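Local coordinates for protein polyketide synthase (Synechococcus sp., PDB 4GOX) that probably transfers a sulfo group from PAPS to an intermediate of olefin biosynthesis, as the sulfotransferase domain of an olefin synthase, at residues Q210-Y213 and E214-V217. Residues are numbered along the deposited sequence; the frame is centred on the assembly and turned at random.
Sequences QVIY and EDLV. With A3P (adenosine-3'-5'-diphosphate), chain B.
Y213 and V217 sit one helical turn apart and pack against each other where a strand runs straight into a helix. The beta-branch of valine suits this spot: CG1 of V217 lies 3.5 Å from CE1 of the Y213 ring, while CG2 sits over one face of that ring. A chi1 of 166° swings the ring opposite the backbone N, out from the start of the helix, and Y213 OH donates a 2.7 Å hydrogen bond to N3 of adenosine-3'-5'-diphosphate; N3 lies in the ring plane, at its edge. V217 CG1 also approaches the adenine, 3.7 Å from C2. Tyrosine fits because it combines a long flat spacer with a polar tip.

The backbone carries the turn. At the N-cap, I212 O accepts a 2.9 Å bond from L216 N, and a second, weak one comes to I212 O from D215 N; V217 N bonds to Y213 O at 3.0 Å. Here strand 208-212, an outermost strand of the parallel sheet in the P-loop-like sulfotransferase fold, passes into helix 213-218 beside the nucleotide.

E214 is long enough to bend at chi2 (70°), bringing OE1 to 3.4 Å from I212 CG2 with its carboxylate nearly perpendicular to the Y213 ring; Y300 OH and H157 N satisfy its oxygens. The shorter D215 lies alongside I212: a water accepts from I212 N and donates only weakly to D215 OD1, while OD2 forms a salt bridge with R218. V211 CG1 and L216 CB, 4.5 Å apart, are apolar as their burial demands, and both residues touch V223 of helix 220-231.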
ATOM      1  N   GLN A 210      -0.542 -11.506   6.455  1.00 38.54           N
ATOM      2  CA  GLN A 210      -0.410 -10.456   7.467  1.00 37.20           C
ATOM      3  C   GLN A 210       1.062 -10.237   7.774  1.00 42.70           C
ATOM      4  O   GLN A 210       1.808 -11.189   7.952  1.00 45.04           O
ATOM      5  CB  GLN A 210      -1.100 -10.849   8.779  1.00 39.06           C
ATOM      6  CG  GLN A 210      -2.587 -10.634   8.693  1.00 46.47           C
ATOM      7  CD  GLN A 210      -3.311 -10.962   9.965  1.00 55.63           C
ATOM      8  OE1 GLN A 210      -2.723 -11.036  11.049  1.00 52.89           O
ATOM      9  NE2 GLN A 210      -4.622 -11.068   9.862  1.00 44.05           N
ATOM     10  N   VAL A 211       1.470  -8.991   7.862  1.00 38.35           N
ATOM     11  CA  VAL A 211       2.837  -8.612   8.213  1.00 38.29           C
ATOM     12  C   VAL A 211       2.720  -7.619   9.361  1.00 40.66           C
ATOM     13  O   VAL A 211       2.052  -6.591   9.232  1.00 37.94           O
ATOM     14  CB  VAL A 211       3.615  -7.987   7.007  1.00 40.90           C
ATOM     15  CG1 VAL A 211       4.985  -7.494   7.452  1.00 40.77           C
ATOM     16  CG2 VAL A 211       3.769  -8.991   5.868  1.00 41.80           C
ATOM     17  N   ILE A 212       3.360  -7.926  10.470  1.00 39.13           N
ATOM     18  CA  ILE A 212       3.368  -7.060  11.640  1.00 38.70           C
ATOM     19  C   ILE A 212       4.555  -6.111  11.524  1.00 43.76           C
ATOM     20  O   ILE A 212       5.704  -6.553  11.569  1.00 45.21           O
ATOM     21  CB  ILE A 212       3.396  -7.902  12.942  1.00 42.14           C
ATOM     22  CG1 ILE A 212       2.218  -8.924  12.973  1.00 42.58           C
ATOM     23  CG2 ILE A 212       3.420  -7.007  14.173  1.00 41.64           C
ATOM     24  CD1 ILE A 212       0.735  -8.301  12.883  1.00 44.62           C
ATOM     25  N   TYR A 213       4.266  -4.803  11.392  1.00 39.93           N
ATOM     26  CA  TYR A 213       5.272  -3.741  11.295  1.00 39.69           C
ATOM     27  C   TYR A 213       6.363  -3.892  12.362  1.00 46.24           C
ATOM     28  O   TYR A 213       7.547  -3.760  12.029  1.00 47.40           O
ATOM     29  CB  TYR A 213       4.614  -2.361  11.398  1.00 38.47           C
ATOM     30  CG  TYR A 213       5.608  -1.254  11.648  1.00 38.86           C
ATOM     31  CD1 TYR A 213       6.309  -0.668  10.596  1.00 39.22           C
ATOM     32  CD2 TYR A 213       5.868  -0.806  12.939  1.00 40.79           C
ATOM     33  CE1 TYR A 213       7.238   0.348  10.825  1.00 40.67           C
ATOM     34  CE2 TYR A 213       6.796   0.201  13.181  1.00 43.37           C
ATOM     35  CZ  TYR A 213       7.473   0.780  12.119  1.00 47.73           C
ATOM     36  OH  TYR A 213       8.384   1.771  12.365  1.00 47.08           O
ATOM     37  N   GLU A 214       5.965  -4.174  13.633  1.00 41.82           N
ATOM     38  CA  GLU A 214       6.880  -4.355  14.776  1.00 44.02           C
ATOM     39  C   GLU A 214       7.838  -5.504  14.501  1.00 50.48           C
ATOM     40  O   GLU A 214       9.012  -5.358  14.785  1.00 52.87           O
ATOM     41  CB  GLU A 214       6.117  -4.580  16.113  1.00 45.92           C
ATOM     42  CG  GLU A 214       5.321  -3.377  16.613  1.00 47.64           C
ATOM     43  CD  GLU A 214       4.071  -2.962  15.841  1.00 55.55           C
ATOM     44  OE1 GLU A 214       3.609  -3.729  14.967  1.00 46.07           O
ATOM     45  OE2 GLU A 214       3.558  -1.852  16.103  1.00 43.95           O
ATOM     46  N   ASP A 215       7.367  -6.614  13.878  1.00 46.78           N
ATOM     47  CA  ASP A 215       8.261  -7.728  13.516  1.00 47.44           C
ATOM     48  C   ASP A 215       9.176  -7.306  12.332  1.00 51.54           C
ATOM     49  O   ASP A 215      10.337  -7.659  12.302  1.00 52.86           O
ATOM     50  CB  ASP A 215       7.452  -8.978  13.122  1.00 48.12           C
ATOM     51  CG  ASP A 215       6.622  -9.627  14.226  1.00 58.53           C
ATOM     52  OD1 ASP A 215       5.757 -10.486  13.895  1.00 58.85           O
ATOM     53  OD2 ASP A 215       6.829  -9.277  15.417  1.00 60.23           O
ATOM     54  N   LEU A 216       8.627  -6.577  11.343  1.00 45.42           N
ATOM     55  CA  LEU A 216       9.389  -6.129  10.191  1.00 43.91           C
ATOM     56  C   LEU A 216      10.588  -5.278  10.613  1.00 49.17           C
ATOM     57  O   LEU A 216      11.673  -5.479  10.102  1.00 48.26           O
ATOM     58  CB  LEU A 216       8.460  -5.355   9.229  1.00 41.12           C
ATOM     59  CG  LEU A 216       9.063  -4.670   7.986  1.00 44.67           C
ATOM     60  CD1 LEU A 216       9.685  -5.687   7.017  1.00 44.37           C
ATOM     61  CD2 LEU A 216       7.995  -3.811   7.289  1.00 41.86           C
ATOM     62  N   VAL A 217      10.401  -4.331  11.523  1.00 47.74           N
ATOM     63  CA  VAL A 217      11.506  -3.462  11.896  1.00 49.26           C
ATOM     64  C   VAL A 217      12.510  -4.096  12.848  1.00 56.55           C
ATOM     65  O   VAL A 217      13.676  -3.699  12.852  1.00 58.19           O
ATOM     66  CB  VAL A 217      11.100  -2.015  12.260  1.00 52.45           C
ATOM     67  CG1 VAL A 217      10.277  -1.382  11.145  1.00 49.02           C
ATOM     68  CG2 VAL A 217      10.367  -1.953  13.588  1.00 52.87           C
TER
HETATM   69  P1  A3P B 401       6.278   8.511  11.759  1.00 53.27           P
HETATM   70  O1P A3P B 401       5.082   9.375  12.078  1.00 51.26           O
HETATM   71  O2P A3P B 401       7.255   9.219  10.844  1.00 59.43           O
HETATM   72  O3P A3P B 401       6.867   7.767  12.926  1.00 51.94           O
HETATM   73  P2  A3P B 401       3.315   4.987   6.142  1.00 41.91           P
HETATM   74  O4P A3P B 401       2.401   3.801   6.023  1.00 42.54           O
HETATM   75  O5P A3P B 401       2.662   6.333   6.221  1.00 41.96           O
HETATM   76  O6P A3P B 401       4.484   4.912   5.188  1.00 44.54           O
HETATM   77  O5' A3P B 401       4.020   4.843   7.575  1.00 43.47           O
HETATM   78  C5' A3P B 401       4.763   5.933   8.145  1.00 42.40           C
HETATM   79  C4' A3P B 401       5.564   5.418   9.336  1.00 42.93           C
HETATM   80  O4' A3P B 401       6.488   4.405   8.962  1.00 43.45           O
HETATM   81  C3' A3P B 401       6.435   6.460  10.009  1.00 44.91           C
HETATM   82  O3' A3P B 401       5.670   7.295  10.872  1.00 52.41           O
HETATM   83  C2' A3P B 401       7.471   5.625  10.729  1.00 44.90           C
HETATM   84  O2' A3P B 401       7.075   5.299  12.064  1.00 47.39           O
HETATM   85  C1' A3P B 401       7.554   4.345   9.913  1.00 46.46           C
HETATM   86  N9  A3P B 401       8.864   4.362   9.221  1.00 50.47           N
HETATM   87  C8  A3P B 401       9.189   5.162   8.166  1.00 51.19           C
HETATM   88  N7  A3P B 401      10.475   4.971   7.795  1.00 52.04           N
HETATM   89  C5  A3P B 401      10.984   4.042   8.625  1.00 50.74           C
HETATM   90  C6  A3P B 401      12.306   3.411   8.804  1.00 49.96           C
HETATM   91  N6  A3P B 401      13.301   3.736   7.959  1.00 50.00           N
HETATM   92  N1  A3P B 401      12.451   2.486   9.787  1.00 51.52           N
HETATM   93  C2  A3P B 401      11.429   2.142  10.612  1.00 51.35           C
HETATM   94  N3  A3P B 401      10.203   2.710  10.532  1.00 50.19           N
HETATM   95  C4  A3P B 401       9.926   3.642   9.573  1.00 49.98           C
HETATM   96  O   HOH W   1       4.853 -10.397  10.571  1.00 51.58           O